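Local coordinates for uncharacterized protein (Bacteroides eggerthii, PDB 4GDZ) that is of unknown function but belongs to the DUF4251 family and forms a strongly curved antiparallel beta sheet with a bound magnesium ion, at residues Val71-Gly76 / Cys118-Gln123; Gly78-Ala83 / Val144-Asn149. All coordinates share one frame; numbering follows the deposited sequence. Where two conformers were deposited one is given.

In the fold
Interactions 1 and 2 lie side by side in the interior of one curved antiparallel sheet, their centres about 10 Å apart. Along the chain the segments come in the order 71-76, 78-83, 118-123, 144-149, so the segments of the two contacts alternate. Strands 61-74 and 77-85 follow each other and are neighbours in the sheet. From them, interaction 1 reaches strand 116-123 and interaction 2 reaches strand 141-148. The contacts also touch directly: Val71 packs on Val80, and Ile122 packs on Gly78 and Val80. One continuous apolar interior thus joins distant parts of the sheet, and segment 144-149 also supplies two of the magnesium ligands, Asn147 and Pro148.

Interaction 1. Residues Val71-Gly76 / Cys118-Gln123; sequences VLVNQG and CSFSIQ
Val71 and Val73, the two valines that meet Phe120, flank Leu72, whose backbone N makes a probable hydrogen bond to Thr79 O on the next strand. On the other side of strand 61-74, the valines themselves are anchored by backbone hydrogen bonds to Leu49 and Phe47 of strand 46-55. The contact with segment 118-123 itself is made by side chains alone, and they are apolar. Val73 brings its CG2 branch to the far end of the Phe120 ring. This methyl is 3.7 Å from Phe120 CE2 and almost as close to CZ, and it approaches obliquely. Val71 uses its other branch. Its CG1 stands opposite the backbone N (chi1 178°) and comes to the ring edge, near the ring plane, 3.9 Å from Phe120 CZ. With CG between the backbone N and the carbonyl carbon (chi1 58°), the ring of Phe120 lies where its CE2-CZ end meets both valines. Ile122, two residues on and on the same side of its strand, adds a looser touch: its CD1 is 4.5 Å from Val71 CG1.

The two strand segments run nearly at right angles, at 89°, and their axes stay 10.0 Å apart. They are therefore not paired in the sheet. They face each other across the interior of a strongly curved, barrel-like antiparallel sheet, and the side chains bridge the gap. Phe120 also packs on Phe47, Ile106 and Ile131, so its ring is shared by several strands. All four touching residues are buried. With no charge or polar group involved across the gap, apolar burial and the exclusion of water carry the contact, while backbone bonds between neighbouring strands set the position of each side.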
loop_
_atom_site.group_PDB
_atom_site.type_symbol
_atom_site.label_atom_id
_atom_site.label_comp_id
_atom_site.label_asym_id
_atom_site.label_seq_id
_atom_site.Cartn_x
_atom_site.Cartn_y
_atom_site.Cartn_z
ATOM N N VAL A 71 -4.000 6.380 19.713
ATOM C CA VAL A 71 -5.380 6.060 20.070
ATOM C C VAL A 71 -5.314 5.233 21.352
ATOM O O VAL A 71 -4.690 4.158 21.407
ATOM C CB VAL A 71 -6.131 5.292 18.948
ATOM C CG1 VAL A 71 -7.544 4.945 19.432
ATOM C CG2 VAL A 71 -6.192 6.120 17.650
ATOM N N LEU A 72 -5.928 5.770 22.397
ATOM C CA LEU A 72 -5.958 5.155 23.722
ATOM C C LEU A 72 -7.390 4.815 24.080
ATOM O O LEU A 72 -8.281 5.659 23.960
ATOM C CB LEU A 72 -5.390 6.120 24.761
ATOM C CG LEU A 72 -5.291 5.611 26.217
ATOM C CD1 LEU A 72 -4.108 6.254 26.925
ATOM C CD2 LEU A 72 -6.576 5.894 26.948
ATOM N N VAL A 73 -7.615 3.574 24.506
ATOM C CA VAL A 73 -8.917 3.130 24.952
ATOM C C VAL A 73 -8.703 2.515 26.324
ATOM O O VAL A 73 -7.812 1.669 26.516
ATOM C CB VAL A 73 -9.584 2.131 23.974
ATOM C CG1 VAL A 73 -10.829 1.500 24.614
ATOM C CG2 VAL A 73 -9.934 2.834 22.653
ATOM N N ASN A 74 -9.485 2.978 27.289
ATOM C CA ASN A 74 -9.443 2.429 28.643
ATOM C C ASN A 74 -10.856 2.235 29.139
ATOM O O ASN A 74 -11.459 3.153 29.690
ATOM C CB ASN A 74 -8.668 3.329 29.592
ATOM C CG ASN A 74 -8.468 2.686 30.954
ATOM O OD1 ASN A 74 -8.934 1.571 31.212
ATOM N ND2 ASN A 74 -7.757 3.377 31.821
ATOM N N GLN A 75 -11.384 1.050 28.844
ATOM C CA GLN A 75 -12.751 0.661 29.145
ATOM C C GLN A 75 -13.726 1.614 28.422
ATOM O O GLN A 75 -13.657 1.701 27.202
ATOM C CB GLN A 75 -12.926 0.456 30.652
ATOM C CG GLN A 75 -12.118 -0.780 31.036
ATOM C CD GLN A 75 -12.018 -1.080 32.521
ATOM O OE1 GLN A 75 -12.223 -0.230 33.389
ATOM N NE2 GLN A 75 -11.656 -2.308 32.813
ATOM N N GLY A 76 -14.601 2.332 29.106
ATOM C CA GLY A 76 -15.563 3.172 28.365
ATOM C C GLY A 76 -15.058 4.552 27.950
ATOM O O GLY A 76 -15.821 5.360 27.405
ATOM N N CYS A 118 -11.381 -4.210 13.728
ATOM C CA CYS A 118 -12.172 -3.623 14.808
ATOM C C CYS A 118 -12.584 -2.184 14.480
ATOM O O CYS A 118 -11.794 -1.452 13.907
ATOM C CB CYS A 118 -11.322 -3.629 16.088
ATOM S SG CYS A 118 -12.076 -2.878 17.557
ATOM N N SER A 119 -13.773 -1.769 14.898
ATOM C CA SER A 119 -14.195 -0.374 14.756
ATOM C C SER A 119 -14.830 0.084 16.037
ATOM O O SER A 119 -15.357 -0.732 16.828
ATOM C CB SER A 119 -15.157 -0.165 13.551
ATOM O OG SER A 119 -16.461 -0.665 13.801
ATOM N N PHE A 120 -14.804 1.390 16.228
ATOM C CA PHE A 120 -15.439 2.033 17.368
ATOM C C PHE A 120 -15.430 3.537 17.137
ATOM O O PHE A 120 -14.752 4.032 16.226
ATOM C CB PHE A 120 -14.760 1.656 18.707
ATOM C CG PHE A 120 -13.296 1.988 18.782
ATOM C CD1 PHE A 120 -12.349 1.085 18.348
ATOM C CD2 PHE A 120 -12.865 3.200 19.322
ATOM C CE1 PHE A 120 -10.999 1.384 18.405
ATOM C CE2 PHE A 120 -11.516 3.489 19.400
ATOM C CZ PHE A 120 -10.588 2.589 18.929
ATOM N N SER A 121 -16.228 4.253 17.926
ATOM C CA SER A 121 -16.231 5.711 17.925
ATOM C C SER A 121 -15.821 6.272 19.284
ATOM O O SER A 121 -16.083 5.664 20.317
ATOM C CB SER A 121 -17.607 6.257 17.529
ATOM O OG SER A 121 -17.729 6.163 16.115
ATOM N N ILE A 122 -15.142 7.414 19.244
ATOM C CA ILE A 122 -14.825 8.216 20.448
ATOM C C ILE A 122 -15.647 9.479 20.340
ATOM O O ILE A 122 -15.552 10.190 19.334
ATOM C CB ILE A 122 -13.324 8.538 20.549
ATOM C CG1 ILE A 122 -12.518 7.239 20.653
ATOM C CG2 ILE A 122 -13.036 9.442 21.761
ATOM C CD1 ILE A 122 -11.024 7.442 20.695
ATOM N N GLN A 123 -16.485 9.733 21.343
ATOM C CA GLN A 123 -17.396 10.895 21.346
ATOM C C GLN A 123 -16.917 11.945 22.354
ATOM O O GLN A 123 -16.873 11.690 23.556
ATOM C CB GLN A 123 -18.823 10.465 21.722
ATOM C CG GLN A 123 -19.837 11.620 21.835
ATOM C CD GLN A 123 -20.201 12.218 20.489
ATOM O OE1 GLN A 123 -20.679 11.507 19.620
ATOM N NE2 GLN A 123 -19.957 13.520 20.306
#

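Interaction 2. Residues Gly78-Ala83 / Val144-Asn149; sequences GTVQVA and VTINPN. With MG (magnesium ion), chain B.
Ile146 reaches across the sheet interior and sets its CD1 methyl against two valines of strand 77-85. The tight point is Val82: its CG2 lies 3.4 Å from Ile146 CD1, closer than usual for two methyls. Val80 is packed more normally, with its CG2 3.9 Å from Ile146 CD1. The same Val80 methyl also borders the other branch of Ile146, 4.2 Å from CG2. Both valines use CG2, but the first torsion turns it differently. In Val80 (chi1 52°) CG2 is opposite the backbone N, whereas in Val82 (chi1 175°) it is opposite the carbonyl carbon. Ile146 CD1 rests against both valine methyls at once, on an outer arm that departs from the fully extended form (chi2 146°).

Each strand keeps its place through its neighbours in the nine-stranded antiparallel sheet. Val80 and Val82 bond through their backbones to Val99 and Val97 of strand 94-100. Ile146 packs on Ala129 and Ile131 on one neighbouring strand and on Met155 and Leu157 on the other. The sheet curves enough to bring these distant strands face to face, and all three touching residues are buried.

The other side of strand 141-148 is polar. Thr145 turns from the interior and its OG1 bonds to Gln60 of the second subunit. Solvent is nearer at the end of the segment, where Asn147 is partly exposed and Asn149 exposed. Asn147 binds the magnesium ion through its side-chain OD1 at 2.4 Å. Pro148 O binds the same ion at 2.5 Å. The backbone oxygens of Asn151 and Asn153 complete the four protein ligands, tying the end of the strand to the following loop.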
loop_
_atom_site.group_PDB
_atom_site.type_symbol
_atom_site.label_atom_id
_atom_site.label_comp_id
_atom_site.label_asym_id
_atom_site.label_seq_id
_atom_site.Cartn_x
_atom_site.Cartn_y
_atom_site.Cartn_z
ATOM N N GLY A 78 -11.939 6.980 26.051
ATOM C CA GLY A 78 -10.895 6.951 25.066
ATOM C C GLY A 78 -10.470 8.333 24.669
ATOM O O GLY A 78 -11.183 9.325 24.905
ATOM N N THR A 79 -9.295 8.377 24.046
ATOM C CA THR A 79 -8.675 9.583 23.546
ATOM C C THR A 79 -7.953 9.253 22.241
ATOM O O THR A 79 -7.184 8.288 22.156
ATOM C CB THR A 79 -7.613 10.129 24.542
ATOM O OG1 THR A 79 -8.218 10.334 25.814
ATOM C CG2 THR A 79 -7.030 11.473 24.065
ATOM N N VAL A 80 -8.209 10.058 21.243
ATOM C CA VAL A 80 -7.418 10.034 20.020
ATOM C C VAL A 80 -6.774 11.394 19.855
ATOM O O VAL A 80 -7.419 12.442 19.963
ATOM C CB VAL A 80 -8.210 9.608 18.771
ATOM C CG1 VAL A 80 -9.479 10.411 18.591
ATOM C CG2 VAL A 80 -7.321 9.727 17.507
ATOM N N GLN A 81 -5.469 11.368 19.619
ATOM C CA GLN A 81 -4.741 12.565 19.284
ATOM C C GLN A 81 -3.882 12.266 18.049
ATOM O O GLN A 81 -3.129 11.310 18.051
ATOM C CB GLN A 81 -3.856 13.025 20.439
ATOM C CG GLN A 81 -3.105 14.340 20.134
ATOM C CD GLN A 81 -2.558 15.001 21.376
ATOM O OE1 GLN A 81 -1.570 14.540 21.947
ATOM N NE2 GLN A 81 -3.210 16.086 21.814
ATOM N N VAL A 82 -4.005 13.103 17.025
ATOM C CA VAL A 82 -3.196 13.020 15.795
ATOM C C VAL A 82 -2.709 14.428 15.500
ATOM O O VAL A 82 -3.477 15.375 15.586
ATOM C CB VAL A 82 -4.013 12.469 14.594
ATOM C CG1 VAL A 82 -3.178 12.521 13.291
ATOM C CG2 VAL A 82 -4.493 11.043 14.886
ATOM N N ALA A 83 -1.426 14.563 15.173
ATOM C CA ALA A 83 -0.840 15.842 14.815
ATOM C C ALA A 83 0.462 15.582 14.088
ATOM O O ALA A 83 1.444 15.132 14.693
ATOM C CB ALA A 83 -0.601 16.765 16.021
ATOM N N VAL A 144 -4.493 2.142 11.687
ATOM C CA VAL A 144 -5.720 2.754 12.162
ATOM C C VAL A 144 -6.124 3.848 11.181
ATOM O O VAL A 144 -5.274 4.605 10.719
ATOM C CB VAL A 144 -5.538 3.273 13.621
ATOM C CG1 VAL A 144 -4.510 4.425 13.722
ATOM C CG2 VAL A 144 -6.850 3.748 14.191
ATOM N N THR A 145 -7.421 3.934 10.883
ATOM C CA THR A 145 -8.006 5.057 10.159
ATOM C C THR A 145 -8.929 5.811 11.069
ATOM O O THR A 145 -9.795 5.208 11.741
ATOM C CB THR A 145 -8.790 4.520 8.919
ATOM O OG1 THR A 145 -7.847 3.808 8.106
ATOM C CG2 THR A 145 -9.472 5.669 8.079
ATOM N N ILE A 146 -8.747 7.122 11.092
ATOM C CA ILE A 146 -9.470 8.046 11.942
ATOM C C ILE A 146 -10.278 8.988 11.083
ATOM O O ILE A 146 -9.737 9.713 10.215
ATOM C CB ILE A 146 -8.478 8.825 12.868
ATOM C CG1 ILE A 146 -7.663 7.824 13.729
ATOM C CG2 ILE A 146 -9.208 9.845 13.762
ATOM C CD1 ILE A 146 -6.247 8.244 14.029
ATOM N N ASN A 147 -11.579 9.017 11.349
ATOM C CA ASN A 147 -12.524 9.795 10.572
ATOM C C ASN A 147 -13.300 10.756 11.465
ATOM O O ASN A 147 -14.314 10.357 12.050
ATOM C CB ASN A 147 -13.472 8.826 9.813
ATOM C CG ASN A 147 -14.466 9.536 8.908
ATOM O OD1 ASN A 147 -14.446 10.744 8.756
ATOM N ND2 ASN A 147 -15.367 8.764 8.316
ATOM N N PRO A 148 -12.857 12.032 11.557
ATOM C CA PRO A 148 -13.578 12.991 12.413
ATOM C C PRO A 148 -14.935 13.352 11.838
ATOM O O PRO A 148 -15.127 13.256 10.648
ATOM C CB PRO A 148 -12.653 14.230 12.404
ATOM C CG PRO A 148 -11.298 13.673 12.105
ATOM C CD PRO A 148 -11.581 12.614 11.081
ATOM N N ASN A 149 -15.880 13.761 12.674
ATOM C CA ASN A 149 -17.249 13.951 12.188
ATOM C C ASN A 149 -17.440 15.204 11.338
ATOM O O ASN A 149 -18.443 15.305 10.646
ATOM C CB ASN A 149 -18.242 14.026 13.354
ATOM C CG ASN A 149 -18.113 15.331 14.112
ATOM O OD1 ASN A 149 -17.064 15.633 14.669
ATOM N ND2 ASN A 149 -19.129 16.154 14.027
HETATM MG MG MG B . -13.789 12.993 8.588
#